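Local structure of GDP-6-deoxy-D-mannose reductase (6X3B) at residues 76-81 and 119-124. The protein binds NADPH and probably reduces GDP-4-dehydro-6-deoxy-D-mannose to GDP-rhamnose, a precursor for lipopolysaccharide O-antigen. Residues are numbered along the deposited sequence; the frame is centred on the assembly and turned at random.
Sequences AVIHLA and TFLYIS. With NDP (NADPH dihydro-nicotinamide-adenine-dinucleotide phosphate), chain E.
H79 and Y122, partners on neighbouring parallel strands of a Rossmann-type sheet, share one face with F120 and V77. Their side chains run alongside each other, and H79 CD2 comes in the plane of the tyrosine ring to its edge, 3.6 Å from Y122 CD1. The ring planes are inclined at 48° and neither ring lies over the other. F120 joins them: its CZ is 3.6 Å from H79 CB, while CE2 lies near V77 CG1. Anti to the backbone N (chi1 176°), beside the carbonyl carbon, CG1 is the V77 methyl that meets the F120 ring. The imidazole is fixed at both nitrogens, ND1 by T28 and NE2 by T104.

On the opposite face, I78 CG1 runs beside L121 CD2. At the end of the strands I123 CG1 touches both I78 CG2 and L80 CD2, 3.7 Å from the latter. L121 N bonds almost straight (177°) to V77 O, whereas the bond from I123 N to H79 O is weak at 3.3 Å. There the strands part, and a water links H79 O and I123 O to the NADPH hydroxyl O3D, which itself donates to L80 O (2.9 Å).

The pair exemplifies a parallel sheet covered by helices on both faces, with the cofactor at the C-terminal ends of its strands: helices 93-114 and 150-169 cover the aromatic face and helix 225-238 the aliphatic one, while strands 23-28 and 172-182 continue the sheet on either side.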
ATOM      1  N   ALA A  76     -12.618 -12.044 -17.401  1.00 19.75           N
ATOM      2  CA  ALA A  76     -11.756 -10.928 -17.037  1.00 19.11           C
ATOM      3  C   ALA A  76     -12.607  -9.850 -16.394  1.00 23.48           C
ATOM      4  O   ALA A  76     -13.788  -9.701 -16.703  1.00 20.52           O
ATOM      5  CB  ALA A  76     -11.025 -10.351 -18.259  1.00 16.14           C
ATOM      6  N   VAL A  77     -11.981  -9.090 -15.510  1.00 19.79           N
ATOM      7  CA  VAL A  77     -12.619  -7.997 -14.798  1.00 19.94           C
ATOM      8  C   VAL A  77     -11.708  -6.789 -14.924  1.00 19.48           C
ATOM      9  O   VAL A  77     -10.492  -6.919 -14.771  1.00 20.45           O
ATOM     10  CB  VAL A  77     -12.854  -8.369 -13.322  1.00 17.37           C
ATOM     11  CG1 VAL A  77     -13.428  -7.188 -12.542  1.00 17.17           C
ATOM     12  CG2 VAL A  77     -13.808  -9.569 -13.250  1.00 20.99           C
ATOM     13  N   ILE A  78     -12.278  -5.631 -15.257  1.00 15.46           N
ATOM     14  CA  ILE A  78     -11.585  -4.348 -15.141  1.00 15.44           C
ATOM     15  C   ILE A  78     -12.274  -3.580 -14.032  1.00 22.34           C
ATOM     16  O   ILE A  78     -13.494  -3.364 -14.080  1.00 18.98           O
ATOM     17  CB  ILE A  78     -11.594  -3.542 -16.445  1.00 19.73           C
ATOM     18  CG1 ILE A  78     -10.928  -4.324 -17.574  1.00 18.68           C
ATOM     19  CG2 ILE A  78     -10.845  -2.196 -16.243  1.00 18.79           C
ATOM     20  CD1 ILE A  78     -10.932  -3.557 -18.862  1.00 17.75           C
ATOM     21  N   HIS A  79     -11.508  -3.199 -13.014  1.00 17.43           N
ATOM     22  CA  HIS A  79     -12.066  -2.596 -11.817  1.00 17.88           C
ATOM     23  C   HIS A  79     -11.725  -1.111 -11.876  1.00 18.83           C
ATOM     24  O   HIS A  79     -10.594  -0.717 -11.583  1.00 17.36           O
ATOM     25  CB  HIS A  79     -11.511  -3.281 -10.562  1.00 18.03           C
ATOM     26  CG  HIS A  79     -11.965  -2.660  -9.275  1.00 19.48           C
ATOM     27  ND1 HIS A  79     -13.238  -2.149  -9.094  1.00 16.75           N
ATOM     28  CD2 HIS A  79     -11.306  -2.453  -8.107  1.00 18.65           C
ATOM     29  CE1 HIS A  79     -13.343  -1.671  -7.864  1.00 20.74           C
ATOM     30  NE2 HIS A  79     -12.184  -1.839  -7.243  1.00 20.73           N
ATOM     31  N   LEU A  80     -12.709  -0.302 -12.284  1.00 20.30           N
ATOM     32  CA  LEU A  80     -12.618   1.147 -12.348  1.00 19.17           C
ATOM     33  C   LEU A  80     -13.254   1.844 -11.157  1.00 18.64           C
ATOM     34  O   LEU A  80     -12.847   2.959 -10.823  1.00 22.57           O
ATOM     35  CB  LEU A  80     -13.312   1.672 -13.616  1.00 15.75           C
ATOM     36  CG  LEU A  80     -12.798   1.273 -14.998  1.00 22.05           C
ATOM     37  CD1 LEU A  80     -13.856   1.563 -16.085  1.00 15.64           C
ATOM     38  CD2 LEU A  80     -11.520   2.047 -15.289  1.00 22.91           C
ATOM     39  N   ALA A  81     -14.230   1.219 -10.510  1.00 20.14           N
ATOM     40  CA  ALA A  81     -15.110   1.929  -9.590  1.00 18.57           C
ATOM     41  C   ALA A  81     -14.389   2.378  -8.323  1.00 24.51           C
ATOM     42  O   ALA A  81     -13.544   1.663  -7.773  1.00 21.33           O
ATOM     43  CB  ALA A  81     -16.293   1.052  -9.201  1.00 20.93           C
ATOM     44  N   THR A 119      -8.758 -13.135 -15.208  1.00 21.59           N
ATOM     45  CA  THR A 119      -7.864 -11.985 -15.207  1.00 21.95           C
ATOM     46  C   THR A 119      -8.523 -10.802 -14.497  1.00 20.84           C
ATOM     47  O   THR A 119      -9.672 -10.455 -14.773  1.00 18.03           O
ATOM     48  CB  THR A 119      -7.475 -11.621 -16.640  1.00 21.07           C
ATOM     49  OG1 THR A 119      -6.674 -12.684 -17.183  1.00 21.35           O
ATOM     50  CG2 THR A 119      -6.657 -10.329 -16.669  1.00 20.13           C
ATOM     51  N   PHE A 120      -7.801 -10.207 -13.564  1.00 14.37           N
ATOM     52  CA  PHE A 120      -8.292  -9.060 -12.812  1.00 18.74           C
ATOM     53  C   PHE A 120      -7.348  -7.896 -13.074  1.00 20.78           C
ATOM     54  O   PHE A 120      -6.205  -7.913 -12.614  1.00 18.31           O
ATOM     55  CB  PHE A 120      -8.358  -9.367 -11.316  1.00 18.30           C
ATOM     56  CG  PHE A 120      -9.107  -8.329 -10.520  1.00 18.42           C
ATOM     57  CD1 PHE A 120      -8.474  -7.166 -10.109  1.00 16.50           C
ATOM     58  CD2 PHE A 120     -10.438  -8.529 -10.186  1.00 18.74           C
ATOM     59  CE1 PHE A 120      -9.167  -6.192  -9.365  1.00 19.40           C
ATOM     60  CE2 PHE A 120     -11.145  -7.568  -9.431  1.00 17.75           C
ATOM     61  CZ  PHE A 120     -10.522  -6.408  -9.038  1.00 16.85           C
ATOM     62  N   LEU A 121      -7.825  -6.875 -13.787  1.00 14.02           N
ATOM     63  CA  LEU A 121      -7.017  -5.694 -14.054  1.00 13.90           C
ATOM     64  C   LEU A 121      -7.475  -4.583 -13.105  1.00 16.07           C
ATOM     65  O   LEU A 121      -8.593  -4.066 -13.228  1.00 16.21           O
ATOM     66  CB  LEU A 121      -7.133  -5.276 -15.517  1.00 18.35           C
ATOM     67  CG  LEU A 121      -6.580  -3.885 -15.849  1.00 16.71           C
ATOM     68  CD1 LEU A 121      -5.064  -3.801 -15.543  1.00 19.04           C
ATOM     69  CD2 LEU A 121      -6.861  -3.531 -17.313  1.00 17.63           C
ATOM     70  N   TYR A 122      -6.614  -4.236 -12.152  1.00 14.99           N
ATOM     71  CA  TYR A 122      -6.895  -3.177 -11.199  1.00 15.10           C
ATOM     72  C   TYR A 122      -6.409  -1.860 -11.782  1.00 18.36           C
ATOM     73  O   TYR A 122      -5.268  -1.768 -12.248  1.00 17.82           O
ATOM     74  CB  TYR A 122      -6.213  -3.435  -9.856  1.00 14.39           C
ATOM     75  CG  TYR A 122      -6.445  -2.279  -8.946  1.00 15.29           C
ATOM     76  CD1 TYR A 122      -7.717  -2.037  -8.448  1.00 14.39           C
ATOM     77  CD2 TYR A 122      -5.431  -1.365  -8.666  1.00 17.63           C
ATOM     78  CE1 TYR A 122      -7.970  -0.945  -7.633  1.00 20.06           C
ATOM     79  CE2 TYR A 122      -5.667  -0.270  -7.852  1.00 15.96           C
ATOM     80  CZ  TYR A 122      -6.950  -0.063  -7.352  1.00 18.48           C
ATOM     81  OH  TYR A 122      -7.212   1.021  -6.540  1.00 19.14           O
ATOM     82  N   ILE A 123      -7.277  -0.850 -11.787  1.00 13.65           N
ATOM     83  CA  ILE A 123      -6.936   0.451 -12.335  1.00 13.40           C
ATOM     84  C   ILE A 123      -6.506   1.335 -11.168  1.00 20.63           C
ATOM     85  O   ILE A 123      -7.331   1.746 -10.339  1.00 18.20           O
ATOM     86  CB  ILE A 123      -8.096   1.071 -13.134  1.00 16.08           C
ATOM     87  CG1 ILE A 123      -8.457   0.189 -14.355  1.00 15.18           C
ATOM     88  CG2 ILE A 123      -7.715   2.472 -13.639  1.00 18.54           C
ATOM     89  CD1 ILE A 123      -7.227  -0.395 -15.127  1.00 16.26           C
ATOM     90  N   SER A 124      -5.202   1.618 -11.112  1.00 16.90           N
ATOM     91  CA  SER A 124      -4.617   2.479 -10.088  1.00 16.88           C
ATOM     92  C   SER A 124      -4.515   3.898 -10.633  1.00 18.17           C
ATOM     93  O   SER A 124      -5.455   4.387 -11.268  1.00 16.30           O
ATOM     94  CB  SER A 124      -3.251   1.914  -9.663  1.00 18.08           C
ATOM     95  OG  SER A 124      -2.658   2.649  -8.597  1.00 16.72           O
TER
HETATM   96  PA  NDP E 401     -15.541   8.414 -11.740  1.00 21.80           P
HETATM   97  O1A NDP E 401     -15.487   9.033 -10.384  1.00 23.53           O
HETATM   98  O2A NDP E 401     -15.983   9.255 -12.890  1.00 22.50           O
HETATM   99  O5B NDP E 401     -16.430   7.083 -11.684  1.00 27.13           O
HETATM  100  C5B NDP E 401     -16.409   6.275 -10.484  1.00 20.47           C
HETATM  101  C4B NDP E 401     -17.330   5.095 -10.669  1.00 20.02           C
HETATM  102  O4B NDP E 401     -17.294   4.267  -9.479  1.00 22.91           O
HETATM  103  C3B NDP E 401     -18.810   5.428 -10.908  1.00 22.43           C
HETATM  104  O3B NDP E 401     -19.369   4.581 -11.904  1.00 22.16           O
HETATM  105  C2B NDP E 401     -19.435   5.198  -9.537  1.00 21.46           C
HETATM  106  O2B NDP E 401     -20.806   4.831  -9.666  1.00 26.18           O
HETATM  107  C1B NDP E 401     -18.609   4.017  -9.045  1.00 19.96           C
HETATM  108  N9A NDP E 401     -18.607   3.862  -7.597  1.00 21.41           N
HETATM  109  C8A NDP E 401     -18.156   4.769  -6.671  1.00 17.72           C
HETATM  110  N7A NDP E 401     -18.286   4.357  -5.436  1.00 19.45           N
HETATM  111  C5A NDP E 401     -18.860   3.099  -5.552  1.00 20.24           C
HETATM  112  C6A NDP E 401     -19.252   2.141  -4.600  1.00 22.50           C
HETATM  113  N6A NDP E 401     -19.102   2.349  -3.294  1.00 21.00           N
HETATM  114  N1A NDP E 401     -19.797   0.985  -5.045  1.00 22.93           N
HETATM  115  C2A NDP E 401     -19.930   0.820  -6.366  1.00 20.34           C
HETATM  116  N3A NDP E 401     -19.600   1.646  -7.356  1.00 21.88           N
HETATM  117  C4A NDP E 401     -19.063   2.782  -6.880  1.00 17.17           C
HETATM  118  O3  NDP E 401     -14.101   7.806 -12.088  1.00 26.26           O
HETATM  119  PN  NDP E 401     -13.242   7.869 -13.438  1.00 20.98           P
HETATM  120  O1N NDP E 401     -13.993   7.154 -14.511  1.00 20.71           O
HETATM  121  O2N NDP E 401     -12.837   9.284 -13.678  1.00 22.22           O
HETATM  122  O5D NDP E 401     -11.953   7.011 -13.027  1.00 23.08           O
HETATM  123  C5D NDP E 401     -11.918   5.602 -13.360  1.00 21.17           C
HETATM  124  C4D NDP E 401     -10.716   4.972 -12.702  1.00 20.26           C
HETATM  125  O4D NDP E 401      -9.513   5.599 -13.217  1.00 21.16           O
HETATM  126  C3D NDP E 401     -10.645   5.107 -11.174  1.00 22.64           C
HETATM  127  O3D NDP E 401     -10.132   3.924 -10.578  1.00 21.25           O
HETATM  128  C2D NDP E 401      -9.706   6.298 -11.004  1.00 23.21           C
HETATM  129  O2D NDP E 401      -9.041   6.304  -9.750  1.00 19.46           O
HETATM  130  C1D NDP E 401      -8.731   6.096 -12.158  1.00 21.46           C
HETATM  131  N1N NDP E 401      -8.089   7.370 -12.595  1.00 23.98           N
HETATM  132  C2N NDP E 401      -8.797   8.320 -13.280  1.00 20.99           C
HETATM  133  C3N NDP E 401      -8.191   9.421 -13.819  1.00 24.23           C
HETATM  134  C7N NDP E 401      -9.050  10.521 -14.313  1.00 32.54           C
HETATM  135  O7N NDP E 401      -8.534  11.563 -14.728  1.00 27.43           O
HETATM  136  N7N NDP E 401     -10.364  10.347 -14.296  1.00 26.16           N
HETATM  137  C4N NDP E 401      -6.702   9.452 -13.879  1.00 26.82           C
HETATM  138  C5N NDP E 401      -6.051   8.412 -13.065  1.00 25.21           C
HETATM  139  C6N NDP E 401      -6.767   7.612 -12.310  1.00 22.78           C
HETATM  140  P2B NDP E 401     -21.773   5.923  -8.973  1.00 31.55           P
HETATM  141  O1X NDP E 401     -23.182   5.410  -9.180  1.00 34.59           O
HETATM  142  O2X NDP E 401     -21.399   5.988  -7.508  1.00 43.01           O
HETATM  143  O3X NDP E 401     -21.533   7.239  -9.682  1.00 33.57           O
HETATM  144  O   HOH W   1     -10.101   1.177  -9.799  1.00 24.00           O